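Local coordinates for cupin 2 conserved barrel domain protein (Leptotrichia buccalis, PDB 3RNS) that is of unknown function but folds as two linked cupin-type beta barrels, a scaffold that in many relatives holds a metal ion or a small ligand, at residues Val135-Gly140 with Ile157-Lys162; Pro168-Gly173 with Asn206-Val211; Tyr60-Asn65 with Lys102-Gly107; Ile7-Pro12 with Ser200-Ala205. One frame throughout, in Å; residues are numbered along the deposited sequence.

Interaction 1. Residues Val135-Gly140 with Ile157-Lys162; sequences VEYQEG and IMSFWK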
loop_
_atom_site.group_PDB
_atom_site.type_symbol
_atom_site.label_atom_id
_atom_site.label_comp_id
_atom_site.label_asym_id
_atom_site.label_seq_id
_atom_site.Cartn_x
_atom_site.Cartn_y
_atom_site.Cartn_z
ATOM N N VAL A 135 10.018 -10.900 -1.196
ATOM C CA VAL A 135 9.559 -12.168 -1.721
ATOM C C VAL A 135 10.202 -12.417 -3.068
ATOM O O VAL A 135 10.189 -11.562 -3.951
ATOM C CB VAL A 135 8.002 -12.238 -1.939
ATOM C CG1 VAL A 135 7.315 -12.697 -0.673
ATOM C CG2 VAL A 135 7.416 -10.904 -2.534
ATOM N N GLU A 136 10.649 -13.633 -3.254
ATOM C CA GLU A 136 11.207 -14.048 -4.498
ATOM C C GLU A 136 10.142 -14.690 -5.394
ATOM O O GLU A 136 9.200 -15.313 -4.909
ATOM C CB GLU A 136 12.304 -15.082 -4.163
ATOM C CG GLU A 136 13.328 -15.201 -5.221
ATOM C CD GLU A 136 14.581 -15.921 -4.741
ATOM O OE1 GLU A 136 14.461 -17.065 -4.239
ATOM O OE2 GLU A 136 15.673 -15.303 -4.874
ATOM N N TYR A 137 10.294 -14.582 -6.700
ATOM C CA TYR A 137 9.627 -15.517 -7.599
ATOM C C TYR A 137 10.136 -16.983 -7.448
ATOM O O TYR A 137 11.358 -17.241 -7.302
ATOM C CB TYR A 137 9.770 -15.077 -9.062
ATOM C CG TYR A 137 9.069 -13.789 -9.402
ATOM C CD1 TYR A 137 7.693 -13.663 -9.253
ATOM C CD2 TYR A 137 9.765 -12.711 -9.917
ATOM C CE1 TYR A 137 7.065 -12.494 -9.526
ATOM C CE2 TYR A 137 9.118 -11.533 -10.245
ATOM C CZ TYR A 137 7.773 -11.446 -10.056
ATOM O OH TYR A 137 7.119 -10.294 -10.339
ATOM N N GLN A 138 9.201 -17.932 -7.476
ATOM C CA GLN A 138 9.505 -19.349 -7.553
ATOM C C GLN A 138 8.610 -19.984 -8.608
ATOM O O GLN A 138 7.406 -19.755 -8.659
ATOM C CB GLN A 138 9.334 -20.016 -6.190
ATOM C CG GLN A 138 10.302 -19.424 -5.102
ATOM C CD GLN A 138 10.203 -20.083 -3.725
ATOM O OE1 GLN A 138 9.889 -21.257 -3.599
ATOM N NE2 GLN A 138 10.486 -19.305 -2.680
ATOM N N GLU A 139 9.208 -20.833 -9.418
ATOM C CA GLU A 139 8.539 -21.369 -10.592
ATOM C C GLU A 139 7.313 -22.225 -10.221
ATOM O O GLU A 139 7.400 -23.189 -9.436
ATOM C CB GLU A 139 9.525 -22.217 -11.432
ATOM C CG GLU A 139 8.928 -22.648 -12.769
ATOM C CD GLU A 139 9.839 -23.535 -13.628
ATOM O OE1 GLU A 139 10.912 -23.991 -13.158
ATOM O OE2 GLU A 139 9.438 -23.762 -14.791
ATOM N N GLY A 140 6.187 -21.876 -10.822
ATOM C CA GLY A 140 4.916 -22.585 -10.626
ATOM C C GLY A 140 4.277 -22.296 -9.276
ATOM O O GLY A 140 3.307 -22.946 -8.939
ATOM N N ILE A 157 2.553 -9.487 1.447
ATOM C CA ILE A 157 3.180 -9.374 0.146
ATOM C C ILE A 157 3.222 -10.750 -0.528
ATOM O O ILE A 157 3.489 -11.756 0.140
ATOM C CB ILE A 157 4.622 -8.710 0.268
ATOM C CG1 ILE A 157 5.462 -8.935 -0.983
ATOM C CG2 ILE A 157 5.393 -9.168 1.483
ATOM C CD1 ILE A 157 5.097 -7.987 -2.078
HETATM N N MSE A 158 2.995 -10.787 -1.840
HETATM C CA MSE A 158 2.917 -12.065 -2.564
HETATM C C MSE A 158 3.578 -11.987 -3.907
HETATM O O MSE A 158 3.505 -10.953 -4.557
HETATM C CB MSE A 158 1.458 -12.492 -2.774
HETATM C CG MSE A 158 0.560 -12.261 -1.527
HETATM SE SE MSE A 158 -1.309 -12.860 -1.832
HETATM C CE MSE A 158 -1.026 -14.711 -2.020
ATOM N N SER A 159 4.247 -13.064 -4.302
ATOM C CA SER A 159 4.741 -13.236 -5.679
ATOM C C SER A 159 3.972 -14.371 -6.346
ATOM O O SER A 159 3.654 -15.403 -5.686
ATOM C CB SER A 159 6.250 -13.519 -5.713
ATOM O OG SER A 159 6.556 -14.796 -5.142
ATOM N N PHE A 160 3.635 -14.174 -7.622
ATOM C CA PHE A 160 2.861 -15.149 -8.391
ATOM C C PHE A 160 3.717 -15.455 -9.635
ATOM O O PHE A 160 4.116 -14.528 -10.373
ATOM C CB PHE A 160 1.532 -14.569 -8.912
ATOM C CG PHE A 160 0.455 -14.401 -7.893
ATOM C CD1 PHE A 160 0.539 -13.410 -6.917
ATOM C CD2 PHE A 160 -0.715 -15.184 -7.955
ATOM C CE1 PHE A 160 -0.512 -13.234 -5.984
ATOM C CE2 PHE A 160 -1.742 -14.994 -7.025
ATOM C CZ PHE A 160 -1.619 -14.051 -6.037
ATOM N N TRP A 161 4.014 -16.726 -9.860
ATOM C CA TRP A 161 4.582 -17.130 -11.128
ATOM C C TRP A 161 3.458 -17.147 -12.162
ATOM O O TRP A 161 2.322 -17.516 -11.863
ATOM C CB TRP A 161 5.229 -18.511 -11.012
ATOM C CG TRP A 161 6.080 -18.826 -12.164
ATOM C CD1 TRP A 161 5.713 -19.540 -13.285
ATOM C CD2 TRP A 161 7.456 -18.464 -12.346
ATOM N NE1 TRP A 161 6.779 -19.650 -14.127
ATOM C CE2 TRP A 161 7.853 -18.972 -13.596
ATOM C CE3 TRP A 161 8.394 -17.773 -11.559
ATOM C CZ2 TRP A 161 9.164 -18.816 -14.093
ATOM C CZ3 TRP A 161 9.681 -17.568 -12.071
ATOM C CH2 TRP A 161 10.062 -18.117 -13.321
ATOM N N LYS A 162 3.787 -16.780 -13.388
ATOM C CA LYS A 162 2.833 -16.821 -14.501
ATOM C C LYS A 162 2.060 -18.127 -14.536
ATOM O O LYS A 162 2.642 -19.207 -14.402
ATOM C CB LYS A 162 3.605 -16.651 -15.801
ATOM C CG LYS A 162 2.738 -16.767 -17.008
ATOM C CD LYS A 162 3.528 -16.684 -18.246
ATOM C CE LYS A 162 2.603 -16.761 -19.441
ATOM N NZ LYS A 162 3.469 -16.760 -20.645
HETATM O O HOH W 1 6.421 -16.968 -7.220
#

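Interaction 2. Residues Pro168-Gly173 with Asn206-Val211; sequences PHKAPG and NIPHAV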
loop_
_atom_site.group_PDB
_atom_site.type_symbol
_atom_site.label_atom_id
_atom_site.label_comp_id
_atom_site.label_asym_id
_atom_site.label_seq_id
_atom_site.Cartn_x
_atom_site.Cartn_y
_atom_site.Cartn_z
ATOM N N PRO A 168 -11.939 -17.728 -6.775
ATOM C CA PRO A 168 -12.789 -16.712 -6.190
ATOM C C PRO A 168 -12.976 -16.905 -4.696
ATOM O O PRO A 168 -13.226 -18.029 -4.243
ATOM C CB PRO A 168 -14.133 -16.927 -6.903
ATOM C CG PRO A 168 -13.787 -17.514 -8.196
ATOM C CD PRO A 168 -12.649 -18.453 -7.852
ATOM N N HIS A 169 -12.868 -15.824 -3.940
ATOM C CA HIS A 169 -13.067 -15.876 -2.485
ATOM C C HIS A 169 -13.493 -14.488 -1.977
ATOM O O HIS A 169 -13.504 -13.522 -2.740
ATOM C CB HIS A 169 -11.798 -16.375 -1.771
ATOM C CG HIS A 169 -10.585 -15.528 -2.013
ATOM N ND1 HIS A 169 -9.938 -15.466 -3.240
ATOM C CD2 HIS A 169 -9.904 -14.696 -1.188
ATOM C CE1 HIS A 169 -8.919 -14.622 -3.155
ATOM N NE2 HIS A 169 -8.868 -14.152 -1.916
ATOM N N LYS A 170 -13.912 -14.422 -0.718
ATOM C CA LYS A 170 -14.340 -13.187 -0.099
ATOM C C LYS A 170 -13.478 -12.855 1.107
ATOM O O LYS A 170 -12.957 -13.754 1.786
ATOM C CB LYS A 170 -15.760 -13.304 0.382
ATOM C CG LYS A 170 -16.786 -13.613 -0.681
ATOM C CD LYS A 170 -18.156 -13.805 -0.018
ATOM C CE LYS A 170 -19.263 -14.058 -1.031
ATOM N NZ LYS A 170 -19.548 -15.527 -1.254
ATOM N N ALA A 171 -13.331 -11.565 1.371
ATOM C CA ALA A 171 -12.709 -11.104 2.599
ATOM C C ALA A 171 -13.745 -10.319 3.375
ATOM O O ALA A 171 -14.652 -9.720 2.790
ATOM C CB ALA A 171 -11.464 -10.245 2.292
ATOM N N PRO A 172 -13.611 -10.298 4.713
ATOM C CA PRO A 172 -14.566 -9.550 5.511
ATOM C C PRO A 172 -14.248 -8.023 5.577
ATOM O O PRO A 172 -14.898 -7.264 6.309
ATOM C CB PRO A 172 -14.458 -10.234 6.889
ATOM C CG PRO A 172 -13.007 -10.850 6.904
ATOM C CD PRO A 172 -12.460 -10.755 5.528
ATOM N N GLY A 173 -13.281 -7.564 4.819
ATOM C CA GLY A 173 -13.023 -6.137 4.722
ATOM C C GLY A 173 -12.696 -5.757 3.288
ATOM O O GLY A 173 -12.642 -6.639 2.406
ATOM N N ASN A 206 -16.849 -8.541 1.161
ATOM C CA ASN A 206 -17.989 -9.454 1.022
ATOM C C ASN A 206 -18.448 -9.734 -0.411
ATOM O O ASN A 206 -19.567 -10.247 -0.628
ATOM C CB ASN A 206 -19.177 -8.958 1.881
ATOM C CG ASN A 206 -18.776 -8.707 3.331
ATOM O OD1 ASN A 206 -18.060 -9.519 3.938
ATOM N ND2 ASN A 206 -19.224 -7.591 3.889
ATOM N N ILE A 207 -17.571 -9.442 -1.373
ATOM C CA ILE A 207 -17.842 -9.662 -2.778
ATOM C C ILE A 207 -16.748 -10.569 -3.339
ATOM O O ILE A 207 -15.580 -10.328 -3.113
ATOM C CB ILE A 207 -17.848 -8.356 -3.573
ATOM C CG1 ILE A 207 -18.944 -7.408 -3.089
ATOM C CG2 ILE A 207 -18.063 -8.658 -5.070
ATOM C CD1 ILE A 207 -20.304 -7.794 -3.534
ATOM N N PRO A 208 -17.116 -11.608 -4.080
ATOM C CA PRO A 208 -16.010 -12.487 -4.414
ATOM C C PRO A 208 -14.980 -11.817 -5.320
ATOM O O PRO A 208 -15.345 -10.978 -6.168
ATOM C CB PRO A 208 -16.685 -13.676 -5.116
ATOM C CG PRO A 208 -18.194 -13.472 -4.964
ATOM C CD PRO A 208 -18.372 -12.001 -4.739
ATOM N N HIS A 209 -13.707 -12.159 -5.129
ATOM C CA HIS A 209 -12.637 -11.708 -6.040
ATOM C C HIS A 209 -11.656 -12.867 -6.287
ATOM O O HIS A 209 -11.636 -13.881 -5.553
ATOM C CB HIS A 209 -11.911 -10.446 -5.502
ATOM C CG HIS A 209 -11.344 -10.622 -4.127
ATOM N ND1 HIS A 209 -11.872 -9.997 -3.017
ATOM C CD2 HIS A 209 -10.316 -11.380 -3.676
ATOM C CE1 HIS A 209 -11.180 -10.347 -1.946
ATOM N NE2 HIS A 209 -10.234 -11.189 -2.318
ATOM N N ALA A 210 -10.840 -12.699 -7.313
ATOM C CA ALA A 210 -9.826 -13.680 -7.695
ATOM C C ALA A 210 -8.710 -12.934 -8.419
ATOM O O ALA A 210 -8.845 -11.780 -8.812
ATOM C CB ALA A 210 -10.448 -14.766 -8.607
ATOM N N VAL A 211 -7.603 -13.622 -8.599
ATOM C CA VAL A 211 -6.428 -13.073 -9.263
ATOM C C VAL A 211 -5.674 -14.163 -9.986
ATOM O O VAL A 211 -5.690 -15.333 -9.586
ATOM C CB VAL A 211 -5.486 -12.337 -8.276
ATOM C CG1 VAL A 211 -4.944 -13.223 -7.244
ATOM C CG2 VAL A 211 -4.356 -11.679 -8.995
HETATM O O HOH W 2 -8.121 -11.880 -0.608
HETATM O O HOH W 3 -14.270 -9.811 -0.774
#

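Interaction 3. Residues Tyr60-Asn65 with Lys102-Gly107; sequences YYYCFN and KLIEIG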
loop_
_atom_site.group_PDB
_atom_site.type_symbol
_atom_site.label_atom_id
_atom_site.label_comp_id
_atom_site.label_asym_id
_atom_site.label_seq_id
_atom_site.Cartn_x
_atom_site.Cartn_y
_atom_site.Cartn_z
ATOM N N TYR A 60 2.260 2.644 9.177
ATOM C CA TYR A 60 3.049 1.988 8.166
ATOM C C TYR A 60 2.992 2.869 6.919
ATOM O O TYR A 60 1.956 3.464 6.618
ATOM C CB TYR A 60 2.465 0.609 7.827
ATOM C CG TYR A 60 2.236 -0.237 9.043
ATOM C CD1 TYR A 60 3.207 -1.085 9.499
ATOM C CD2 TYR A 60 1.041 -0.171 9.735
ATOM C CE1 TYR A 60 3.021 -1.840 10.679
ATOM C CE2 TYR A 60 0.834 -0.919 10.895
ATOM C CZ TYR A 60 1.835 -1.745 11.362
ATOM O OH TYR A 60 1.623 -2.509 12.497
ATOM N N TYR A 61 4.103 2.921 6.197
ATOM C CA TYR A 61 4.268 3.733 5.022
ATOM C C TYR A 61 4.812 2.899 3.916
ATOM O O TYR A 61 5.782 2.136 4.146
ATOM C CB TYR A 61 5.264 4.858 5.307
ATOM C CG TYR A 61 4.681 5.886 6.244
ATOM C CD1 TYR A 61 3.805 6.841 5.771
ATOM C CD2 TYR A 61 4.954 5.859 7.614
ATOM C CE1 TYR A 61 3.236 7.777 6.593
ATOM C CE2 TYR A 61 4.385 6.798 8.459
ATOM C CZ TYR A 61 3.529 7.751 7.927
ATOM O OH TYR A 61 2.910 8.667 8.716
ATOM N N TYR A 62 4.214 3.038 2.738
ATOM C CA TYR A 62 4.803 2.514 1.493
ATOM C C TYR A 62 5.072 3.695 0.576
ATOM O O TYR A 62 4.160 4.498 0.287
ATOM C CB TYR A 62 3.867 1.481 0.832
ATOM C CG TYR A 62 4.406 1.022 -0.508
ATOM C CD1 TYR A 62 5.559 0.228 -0.571
ATOM C CD2 TYR A 62 3.859 1.454 -1.698
ATOM C CE1 TYR A 62 6.109 -0.150 -1.753
ATOM C CE2 TYR A 62 4.419 1.043 -2.933
ATOM C CZ TYR A 62 5.548 0.258 -2.931
ATOM O OH TYR A 62 6.139 -0.168 -4.075
ATOM N N CYS A 63 6.320 3.843 0.133
ATOM C CA CYS A 63 6.714 4.973 -0.709
ATOM C C CYS A 63 6.609 4.583 -2.175
ATOM O O CYS A 63 7.232 3.591 -2.624
ATOM C CB CYS A 63 8.141 5.406 -0.366
ATOM S SG CYS A 63 8.780 6.659 -1.417
ATOM N N PHE A 64 5.816 5.338 -2.925
ATOM C CA PHE A 64 5.653 5.092 -4.338
ATOM C C PHE A 64 6.199 6.206 -5.251
ATOM O O PHE A 64 5.961 6.188 -6.458
ATOM C CB PHE A 64 4.169 4.715 -4.629
ATOM C CG PHE A 64 3.143 5.802 -4.357
ATOM C CD1 PHE A 64 2.519 5.929 -3.097
ATOM C CD2 PHE A 64 2.713 6.632 -5.398
ATOM C CE1 PHE A 64 1.589 6.879 -2.900
ATOM C CE2 PHE A 64 1.740 7.570 -5.192
ATOM C CZ PHE A 64 1.186 7.716 -3.948
ATOM N N ASN A 65 6.956 7.143 -4.696
ATOM C CA ASN A 65 7.618 8.179 -5.501
ATOM C C ASN A 65 8.569 8.922 -4.620
ATOM O O ASN A 65 8.229 9.306 -3.476
ATOM C CB ASN A 65 6.643 9.236 -6.085
ATOM C CG ASN A 65 7.222 9.969 -7.323
ATOM O OD1 ASN A 65 7.306 9.401 -8.402
ATOM N ND2 ASN A 65 7.560 11.250 -7.168
ATOM N N LYS A 102 5.966 10.647 -2.260
ATOM C CA LYS A 102 4.588 10.204 -2.198
ATOM C C LYS A 102 4.512 8.933 -1.377
ATOM O O LYS A 102 5.347 8.018 -1.516
ATOM C CB LYS A 102 4.006 9.995 -3.598
ATOM C CG LYS A 102 3.976 11.313 -4.423
ATOM C CD LYS A 102 3.316 11.120 -5.739
ATOM C CE LYS A 102 3.366 12.404 -6.595
ATOM N NZ LYS A 102 2.683 12.120 -7.894
ATOM N N LEU A 103 3.495 8.846 -0.538
ATOM C CA LEU A 103 3.427 7.779 0.464
ATOM C C LEU A 103 2.027 7.277 0.562
ATOM O O LEU A 103 1.061 8.092 0.507
ATOM C CB LEU A 103 3.826 8.340 1.814
ATOM C CG LEU A 103 5.232 8.897 2.054
ATOM C CD1 LEU A 103 5.287 9.560 3.393
ATOM C CD2 LEU A 103 6.302 7.796 1.920
ATOM N N ILE A 104 1.872 5.960 0.721
ATOM C CA ILE A 104 0.652 5.392 1.250
ATOM C C ILE A 104 0.857 5.286 2.765
ATOM O O ILE A 104 1.857 4.725 3.209
ATOM C CB ILE A 104 0.346 3.952 0.710
ATOM C CG1 ILE A 104 0.380 3.890 -0.816
ATOM C CG2 ILE A 104 -1.010 3.486 1.259
ATOM C CD1 ILE A 104 0.101 2.497 -1.406
ATOM N N GLU A 105 -0.080 5.804 3.563
ATOM C CA GLU A 105 -0.020 5.728 4.997
ATOM C C GLU A 105 -1.152 4.802 5.459
ATOM O O GLU A 105 -2.297 5.039 5.148
ATOM C CB GLU A 105 -0.200 7.117 5.657
ATOM C CG GLU A 105 -0.190 7.076 7.194
ATOM C CD GLU A 105 -0.488 8.437 7.843
ATOM O OE1 GLU A 105 -1.646 8.667 8.251
ATOM O OE2 GLU A 105 0.436 9.277 7.963
ATOM N N ILE A 106 -0.820 3.784 6.229
ATOM C CA ILE A 106 -1.785 2.825 6.739
ATOM C C ILE A 106 -1.697 2.987 8.239
ATOM O O ILE A 106 -0.616 2.925 8.788
ATOM C CB ILE A 106 -1.460 1.370 6.336
ATOM C CG1 ILE A 106 -1.277 1.231 4.826
ATOM C CG2 ILE A 106 -2.565 0.438 6.750
ATOM C CD1 ILE A 106 0.160 1.389 4.341
ATOM N N GLY A 107 -2.810 3.267 8.878
ATOM C CA GLY A 107 -2.820 3.451 10.284
ATOM C C GLY A 107 -3.847 2.642 11.019
ATOM O O GLY A 107 -4.902 2.357 10.469
#

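Interaction 4. Residues Ile7-Pro12 with Ser200-Ala205; sequences IEVAKP and SAVLPA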
loop_
_atom_site.group_PDB
_atom_site.type_symbol
_atom_site.label_atom_id
_atom_site.label_comp_id
_atom_site.label_asym_id
_atom_site.label_seq_id
_atom_site.Cartn_x
_atom_site.Cartn_y
_atom_site.Cartn_z
ATOM N N ILE A 7 -12.545 5.966 -3.173
ATOM C CA ILE A 7 -12.208 5.841 -4.590
ATOM C C ILE A 7 -13.084 4.750 -5.192
ATOM O O ILE A 7 -13.681 3.974 -4.456
ATOM C CB ILE A 7 -10.694 5.551 -4.812
ATOM C CG1 ILE A 7 -10.228 4.234 -4.157
ATOM C CG2 ILE A 7 -9.849 6.708 -4.274
ATOM C CD1 ILE A 7 -8.676 3.978 -4.333
ATOM N N GLU A 8 -13.166 4.700 -6.510
ATOM C CA GLU A 8 -13.876 3.645 -7.220
ATOM C C GLU A 8 -13.266 2.251 -6.972
ATOM O O GLU A 8 -12.041 2.112 -6.970
ATOM C CB GLU A 8 -13.857 3.941 -8.723
ATOM C CG GLU A 8 -15.116 4.674 -9.214
ATOM C CD GLU A 8 -15.143 4.768 -10.732
ATOM O OE1 GLU A 8 -16.125 4.300 -11.372
ATOM O OE2 GLU A 8 -14.141 5.285 -11.275
ATOM N N VAL A 9 -14.121 1.247 -6.761
ATOM C CA VAL A 9 -13.718 -0.127 -6.599
ATOM C C VAL A 9 -13.605 -0.879 -7.928
ATOM O O VAL A 9 -14.130 -0.450 -8.943
ATOM C CB VAL A 9 -14.648 -0.850 -5.607
ATOM C CG1 VAL A 9 -14.737 -0.008 -4.354
ATOM C CG2 VAL A 9 -16.090 -1.128 -6.208
ATOM N N ALA A 10 -12.848 -1.984 -7.907
ATOM C CA ALA A 10 -12.772 -2.940 -9.001
ATOM C C ALA A 10 -12.275 -2.261 -10.274
ATOM O O ALA A 10 -12.762 -2.565 -11.366
ATOM C CB ALA A 10 -14.144 -3.621 -9.231
ATOM N N LYS A 11 -11.309 -1.357 -10.111
ATOM C CA LYS A 11 -10.785 -0.542 -11.198
ATOM C C LYS A 11 -9.303 -0.208 -10.925
ATOM O O LYS A 11 -8.963 0.165 -9.799
ATOM C CB LYS A 11 -11.613 0.744 -11.269
ATOM C CG LYS A 11 -11.037 1.869 -12.108
ATOM C CD LYS A 11 -11.960 3.098 -12.162
ATOM C CE LYS A 11 -13.017 2.993 -13.286
ATOM N NZ LYS A 11 -14.231 2.111 -12.997
ATOM N N PRO A 12 -8.424 -0.337 -11.936
ATOM C CA PRO A 12 -7.004 0.037 -11.728
ATOM C C PRO A 12 -6.878 1.547 -11.639
ATOM O O PRO A 12 -7.514 2.227 -12.402
ATOM C CB PRO A 12 -6.306 -0.483 -12.971
ATOM C CG PRO A 12 -7.358 -0.520 -13.997
ATOM C CD PRO A 12 -8.642 -0.905 -13.272
ATOM N N SER A 200 -2.977 0.376 -8.458
ATOM C CA SER A 200 -3.676 -0.215 -7.340
ATOM C C SER A 200 -5.137 -0.402 -7.657
ATOM O O SER A 200 -5.682 0.178 -8.593
ATOM C CB SER A 200 -3.540 0.701 -6.125
ATOM O OG SER A 200 -2.179 1.063 -5.848
ATOM N N ALA A 201 -5.810 -1.190 -6.847
ATOM C CA ALA A 201 -7.260 -1.359 -6.955
ATOM C C ALA A 201 -7.853 -1.755 -5.615
ATOM O O ALA A 201 -7.201 -2.404 -4.771
ATOM C CB ALA A 201 -7.621 -2.460 -8.062
ATOM N N VAL A 202 -9.128 -1.457 -5.448
ATOM C CA VAL A 202 -9.857 -1.896 -4.272
ATOM C C VAL A 202 -10.736 -3.097 -4.611
ATOM O O VAL A 202 -11.496 -3.068 -5.579
ATOM C CB VAL A 202 -10.718 -0.754 -3.654
ATOM C CG1 VAL A 202 -11.571 -1.280 -2.466
ATOM C CG2 VAL A 202 -9.808 0.358 -3.187
ATOM N N LEU A 203 -10.627 -4.153 -3.806
ATOM C CA LEU A 203 -11.468 -5.323 -3.913
ATOM C C LEU A 203 -12.392 -5.194 -2.733
ATOM O O LEU A 203 -11.949 -5.371 -1.590
ATOM C CB LEU A 203 -10.645 -6.630 -3.843
ATOM C CG LEU A 203 -9.314 -6.681 -4.611
ATOM C CD1 LEU A 203 -8.554 -8.018 -4.344
ATOM C CD2 LEU A 203 -9.607 -6.486 -6.075
ATOM N N PRO A 204 -13.675 -4.902 -2.987
ATOM C CA PRO A 204 -14.615 -4.607 -1.903
ATOM C C PRO A 204 -15.052 -5.786 -1.035
ATOM O O PRO A 204 -15.098 -6.948 -1.487
ATOM C CB PRO A 204 -15.810 -4.001 -2.628
ATOM C CG PRO A 204 -15.774 -4.655 -3.971
ATOM C CD PRO A 204 -14.325 -4.868 -4.301
ATOM N N ALA A 205 -15.422 -5.441 0.195
ATOM C CA ALA A 205 -15.763 -6.392 1.250
ATOM C C ALA A 205 -16.905 -7.266 0.802
ATOM O O ALA A 205 -17.809 -6.789 0.149
ATOM C CB ALA A 205 -16.173 -5.643 2.572
HETATM O O HOH W 4 -10.311 0.250 -7.520
#

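Interaction 1. Residues Val135-Gly140 with Ile157-Lys162
Trp-161 lays its indole against the backbone of Glu-139 and Gly-140, where the loop before strand 142-150 lies against strand 153-160 of the second cupin barrel. From Trp-161 CB, 3.4 Å from Gln-138 O, the side chain passes to CG, set anti to its own backbone N (chi1 -167°) and 3.3 Å from Gly-140 N. Farther out, Glu-139 CA stands over one face in a CH-pi contact, 3.8 Å from the six-membered ring centroid, and Glu-139 CG is 3.9 Å from Trp-161 NE1. On the outer rim, Trp-161 CZ3 meets Tyr-137 CB at the ring edge, 3.9 Å away. An alanine here would probably leave Glu-139 and Gly-140 without the flat surface they rest on. Nearby, Ser-159 OG donates to Glu-136 O over 2.7 Å, from above the carbonyl plane, and accepts from a water that takes the N-H of Gln-138. A small hydroxyl suits this place because it both gives and receives. One direct hydrogen bond, a water bridge and an aromatic face thus hold the loop, without a paired strand's ladder.

Interaction 2. Residues Pro168-Gly173 with Asn206-Val211
His-169 and His-209 form an antiparallel hydrogen-bonded pair in the second cupin barrel, where 165-169 is an edge strand beside 209-212. They occupy histidine positions of the two cupin motifs, but Ala-171 stands where motif 1 has its second histidine; many relatives bind a metal here, whereas in this structure a water bridges the two rings, 2.7 Å from His-169 NE2 and 2.8 Å from His-209 NE2. Each backbone N donates to the other's O, both bonds 2.8 Å long. In both residues chi1 sets CG between the backbone N and the carbonyl carbon (59° and 56°), and the rings leave the same face of the sheet. They meet edge to face, planes 76° apart, with His-209 CD2 3.6 Å from His-169 CE1, over that ring's rim. His-169 O in turn sits over the centre of the His-209 ring. The ND1 of His-169 is bonded to Asp-167 O, which, with the water at NE2, would hold the ring's rotation. An alanine here would probably leave the water with one imidazole partner fewer and the His-209 edge without a ring to lean on. Beyond the pair, Asn-206 N donates to Ala-171 O at 3.0 Å, nearly along the C=O axis.

Interaction 3. Residues Tyr60-Asn65 with Lys102-Gly107
Phe-64 carries Lys-102 on one face of its ring: Lys-102 CB makes a CH-pi contact 3.8 Å from the centroid, shifted toward the rim, while Ile-104 N lies in plane at the edge. Its chi1 of 64° sets CG between the backbone N and the carbonyl carbon, and the ring beyond lies over the partner strand, Phe-64 CD1 meeting Ile-104 CG1 at 3.7 Å. Two tyrosines offer edges instead: Tyr-62 CD2 touches Ile-104 CD1 at 3.9 Å, and Tyr-60 CD2 is 3.6 Å from Ile-106 O. Tyr-61 lies alongside Glu-105, and its OH donates to Glu-105 OE2 over 2.7 Å, on the anti side and 34° out of the carboxylate plane. Tyr-61 OH also bonds Tyr-93 OH, and Glu-105 OE1 bonds Tyr-38 OH, so two phenols meet this buried carboxylate; an acetate ion, probably from the crystallisation liquor, lies about 4 Å from the Glu-105 side chain and may mark a pocket there. Bulky apolar residues suit this buried ladder because they touch across it, as Tyr-61 CD1 does Leu-103 CD1; Tyr-60 with Ile-106 and Tyr-62 with Ile-104 are its doubly hydrogen-bonded pairs. Lys-102 NZ is bonded to Ile-19 O and Asn-16 OD1. The strands lie mid-sheet in the first cupin barrel, 101-108 flanked by 37-44 and 59-65 by 83-87, while Tyr-60 and Ile-106 pack on Leu-153 and Met-155 of strand 153-160.

Interaction 4. Residues Ile7-Pro12 with Ser200-Ala205
Ala-10 N donates to Val-202 O at 2.9 Å, in the carbonyl plane, and this is the single direct hydrogen bond between the loop 7-12 and the strand 200-203. Ala-10 has a left-handed backbone conformation, phi 60° and psi 39°, consistent with the chain turning here. A water bridges the segments: it donates to Glu-8 O and to Lys-11 O, 2.6 Å from Lys-11 O, and accepts from Val-202 N at 2.9 Å. Both backbone polar groups of Val-202 therefore have partners, one direct and one through water. Its two methyl groups meet different residues of the loop. Val-202 CG1, anti to the backbone N (chi1 176°), touches Val-9 CG1 at 3.9 Å, and Val-202 CG2 touches Ile-7 CD1 at 4.0 Å. The other branch of Val-9, CG2, reaches Pro-204 CG at 4.2 Å. Ala-201 is small enough to let Lys-11 O come within 3.4 Å of its CB, and Pro-12 CA points its hydrogen at Ser-200 O. Phe-193 packs on Ala-10, Pro-12 and Ala-201, while Ser-200 bonds through its backbone to Ile-13, where the short strand 13-14 begins. The chemistry is a division of labour: branched aliphatic groups seal the N-terminal segment to the second cupin barrel, and one water serves backbone groups that are not paired directly across the contact.

In the fold
From the N terminus, residues 7-12 lie against 200-205 of the second barrel before the chain builds the first one, so interaction 4 closes a loop of 187 intervening residues. Inside it nests interaction 3, which joins two neighbouring strands of the first barrel, and then, in series, interaction 1, which ties the loop entering the second barrel to strand 153-160. Interaction 2 opens after interaction 1 has closed and crosses interaction 4, its segments alternating with that pair. Interactions 2 and 4 also touch, Gly-173 C lying 3.6 Å from Ala-205 CB, and Phe-160 CZ of interaction 1 packs on Val-211 CG1 of interaction 2. Three contacts thus gather around the second barrel.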